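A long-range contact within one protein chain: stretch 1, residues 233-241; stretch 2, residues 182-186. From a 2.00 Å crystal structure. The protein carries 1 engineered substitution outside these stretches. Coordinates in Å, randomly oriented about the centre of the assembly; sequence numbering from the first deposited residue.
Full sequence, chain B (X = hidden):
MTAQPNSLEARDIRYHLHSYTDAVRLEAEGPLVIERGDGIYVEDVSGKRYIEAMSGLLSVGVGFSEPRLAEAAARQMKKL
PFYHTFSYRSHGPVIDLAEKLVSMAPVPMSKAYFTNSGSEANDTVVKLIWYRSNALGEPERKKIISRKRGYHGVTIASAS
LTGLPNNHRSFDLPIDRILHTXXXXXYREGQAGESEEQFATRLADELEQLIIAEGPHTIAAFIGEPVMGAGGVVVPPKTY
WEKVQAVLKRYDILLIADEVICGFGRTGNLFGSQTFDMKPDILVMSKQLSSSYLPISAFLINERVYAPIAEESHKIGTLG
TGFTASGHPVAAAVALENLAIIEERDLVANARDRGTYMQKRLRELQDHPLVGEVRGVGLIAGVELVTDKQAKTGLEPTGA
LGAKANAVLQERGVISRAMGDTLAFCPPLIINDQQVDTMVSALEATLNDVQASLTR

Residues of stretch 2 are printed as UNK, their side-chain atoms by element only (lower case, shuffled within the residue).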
# COMPACT_ATOMS: atom_id res chain seq x y z
N VAL B 233 19.33 10.69 7.57
CA VAL B 233 19.70 11.90 6.82
C VAL B 233 21.17 11.80 6.43
O VAL B 233 21.99 12.64 6.83
CB VAL B 233 19.42 13.18 7.62
CG1 VAL B 233 19.60 14.42 6.73
CG2 VAL B 233 18.02 13.17 8.18
N VAL B 234 21.52 10.78 5.65
CA VAL B 234 22.90 10.58 5.22
C VAL B 234 23.12 11.31 3.91
O VAL B 234 22.53 10.97 2.89
CB VAL B 234 23.25 9.09 5.08
CG1 VAL B 234 24.67 8.94 4.55
CG2 VAL B 234 23.13 8.37 6.43
N VAL B 235 23.95 12.35 3.94
CA VAL B 235 24.32 13.10 2.74
C VAL B 235 25.55 12.42 2.17
O VAL B 235 26.52 12.19 2.91
CB VAL B 235 24.58 14.58 3.06
CG1 VAL B 235 24.92 15.35 1.81
CG2 VAL B 235 23.37 15.20 3.78
N PRO B 236 25.55 12.05 0.89
CA PRO B 236 26.69 11.31 0.34
C PRO B 236 27.88 12.25 0.20
O PRO B 236 27.72 13.47 0.13
CB PRO B 236 26.18 10.85 -1.03
CG PRO B 236 25.17 11.90 -1.42
CD PRO B 236 24.51 12.33 -0.11
N PRO B 237 29.10 11.70 0.16
CA PRO B 237 30.27 12.57 0.03
C PRO B 237 30.30 13.22 -1.34
O PRO B 237 29.66 12.77 -2.30
CB PRO B 237 31.44 11.60 0.24
CG PRO B 237 30.91 10.28 -0.14
CD PRO B 237 29.46 10.28 0.22
N LYS B 238 31.02 14.33 -1.44
CA LYS B 238 31.14 14.96 -2.73
C LYS B 238 31.84 14.01 -3.71
O LYS B 238 32.75 13.26 -3.33
CB LYS B 238 31.90 16.30 -2.63
CG LYS B 238 33.19 16.26 -1.87
CD LYS B 238 33.85 17.65 -1.91
CE LYS B 238 35.27 17.66 -1.33
NZ LYS B 238 35.27 17.46 0.15
N THR B 239 31.36 14.03 -4.96
CA THR B 239 31.78 13.21 -6.08
C THR B 239 31.17 11.82 -6.07
O THR B 239 31.33 11.07 -7.04
CB THR B 239 33.32 13.07 -6.23
OG1 THR B 239 33.86 12.22 -5.21
CG2 THR B 239 33.99 14.45 -6.17
N TYR B 240 30.45 11.44 -5.01
CA TYR B 240 29.87 10.10 -4.95
C TYR B 240 28.97 9.82 -6.15
O TYR B 240 29.14 8.82 -6.86
CB TYR B 240 29.07 9.93 -3.66
CG TYR B 240 28.27 8.65 -3.58
CD1 TYR B 240 28.86 7.46 -3.15
CD2 TYR B 240 26.91 8.63 -3.92
CE1 TYR B 240 28.13 6.31 -3.04
CE2 TYR B 240 26.16 7.46 -3.79
CZ TYR B 240 26.77 6.30 -3.36
OH TYR B 240 26.07 5.12 -3.24
N TRP B 241 27.98 10.67 -6.38
CA TRP B 241 27.01 10.36 -7.41
C TRP B 241 27.62 10.40 -8.81
O TRP B 241 27.21 9.63 -9.69
CB TRP B 241 25.79 11.28 -7.30
CG TRP B 241 24.80 10.75 -6.29
CD1 TRP B 241 24.45 11.31 -5.09
CD2 TRP B 241 24.07 9.52 -6.38
NE1 TRP B 241 23.54 10.52 -4.44
CE2 TRP B 241 23.29 9.41 -5.21
CE3 TRP B 241 24.00 8.51 -7.33
CZ2 TRP B 241 22.43 8.33 -4.98
CZ3 TRP B 241 23.12 7.42 -7.10
CH2 TRP B 241 22.37 7.35 -5.93
N UNK B 182 27.63 -0.49 0.00
CA UNK B 182 27.90 0.23 1.23
C UNK B 182 27.07 1.50 1.42
O UNK B 182 26.57 2.12 0.47
N UNK B 183 26.94 1.89 2.68
CA UNK B 183 26.30 3.17 3.03
C UNK B 183 27.29 4.32 2.83
O UNK B 183 28.38 4.28 3.40
c UNK B 183 25.82 3.16 4.47
s UNK B 183 25.12 4.75 4.96
N UNK B 184 26.92 5.38 2.06
CA UNK B 184 27.85 6.50 1.83
C UNK B 184 27.85 7.52 2.97
O UNK B 184 27.59 8.71 2.76
c UNK B 184 27.35 7.09 0.50
c UNK B 184 25.91 6.78 0.47
c UNK B 184 25.69 5.51 1.25
N UNK B 185 28.14 7.06 4.19
CA UNK B 185 28.16 7.93 5.37
C UNK B 185 29.60 8.10 5.84
O UNK B 185 30.12 7.25 6.57
n UNK B 185 26.60 7.98 8.85
c UNK B 185 26.55 9.03 9.64
n UNK B 185 27.02 10.07 8.98
c UNK B 185 27.29 7.37 6.50
c UNK B 185 27.39 9.67 7.72
c UNK B 185 27.11 8.35 7.63
N UNK B 186 30.22 9.21 5.45
CA UNK B 186 31.66 9.39 5.68
C UNK B 186 31.98 9.36 7.18
O UNK B 186 32.96 8.73 7.61
c UNK B 186 32.11 10.69 5.03
c UNK B 186 33.57 10.99 5.20
c UNK B 186 34.53 10.09 4.78
c UNK B 186 35.89 10.37 4.93
c UNK B 186 35.34 12.50 5.89
c UNK B 186 33.98 12.20 5.75
c UNK B 186 36.29 11.57 5.48
O HOH W 1 27.26 3.04 -2.03
O HOH W 2 29.03 11.24 3.69

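Position 182 carries no atom beyond N, CA, C and O, so it is Gly 182. Its contribution to the contact is through the backbone: the carbonyl O accepts a hydrogen bond from water 1 at 2.8 Å, and that water lies 2.7 Å from the OH of Tyr 240, which links the start of the stretch to the tyrosine without direct contact.

Position 183 has two side-chain atoms, one carbon and one sulfur. The carbon is bonded to CA and the sulfur ends the chain, with no branch; a serine would end in oxygen, and a methionine would need more carbons. The residue is Cys 183. Its CA-to-CB bond points sideways, chi1 is t at 176°, and SG comes within 4.2 Å of CG1 of Val 234, an apolar contact.

Position 184 has three side-chain carbons and no other element. One of them lies about 1.5 Å from the backbone N of the same position, a covalent distance that closes a five-membered ring through CA. Such a ring identifies Pro 184. CB points toward stretch 1 and packs in three directions: 3.8 Å from CD of Pro 237, 4.2 Å from CB of Pro 236, and 3.7 Å from CE1 of Tyr 240. The last approach is a CH-pi contact, since CB of Pro 184 sits 4.0 Å from the centroid of the Tyr 240 ring and 22° off its normal, hence over the face.

Position 185 shows one carbon leading to a five-membered ring of three carbons and two nitrogens. The two nitrogens are separated by a single carbon, as in an imidazole, and this is His 185. Its CB lies 3.6 Å from CG1 of Val 234, while CG2 of the same valine lies over one face of the ring. Both ring nitrogens are hydrogen-bonded elsewhere in the structure. The backbone N makes a weak hydrogen bond to O of Cys 183, 2.9 Å long.

Position 186 has seven side-chain carbons: one attached to CA, then a six-membered ring with no substituent atom. A tyrosine would add an oxygen, so the residue is Phe 186. Its CA-to-CB bond points toward stretch 1, but the end of the side chain leads away, and its nearest approach is 4.9 Å, from CB of Phe 186 to CB of Pro 237. The backbone is more engaged, with N donating to water 2 at 2.9 Å.

The contact buries 326 Å² without a single direct hydrogen bond between the stretches. Pro 184 has the largest covered area, 96 Å², and Val 234 follows with 76 Å². A type II turn from Pro 237 to Tyr 240, with N of Tyr 240 bonded to O of Pro 237 at 3.1 Å, brings proline and tyrosine rings together around Pro 184. Water supplies the polar links: water 2 donates to O of Pro 184 at 3.1 Å and to O of Val 235 at 2.8 Å, joining two carbonyls that cannot bond each other.

Stretch 2, residues 182-186: GCPHF
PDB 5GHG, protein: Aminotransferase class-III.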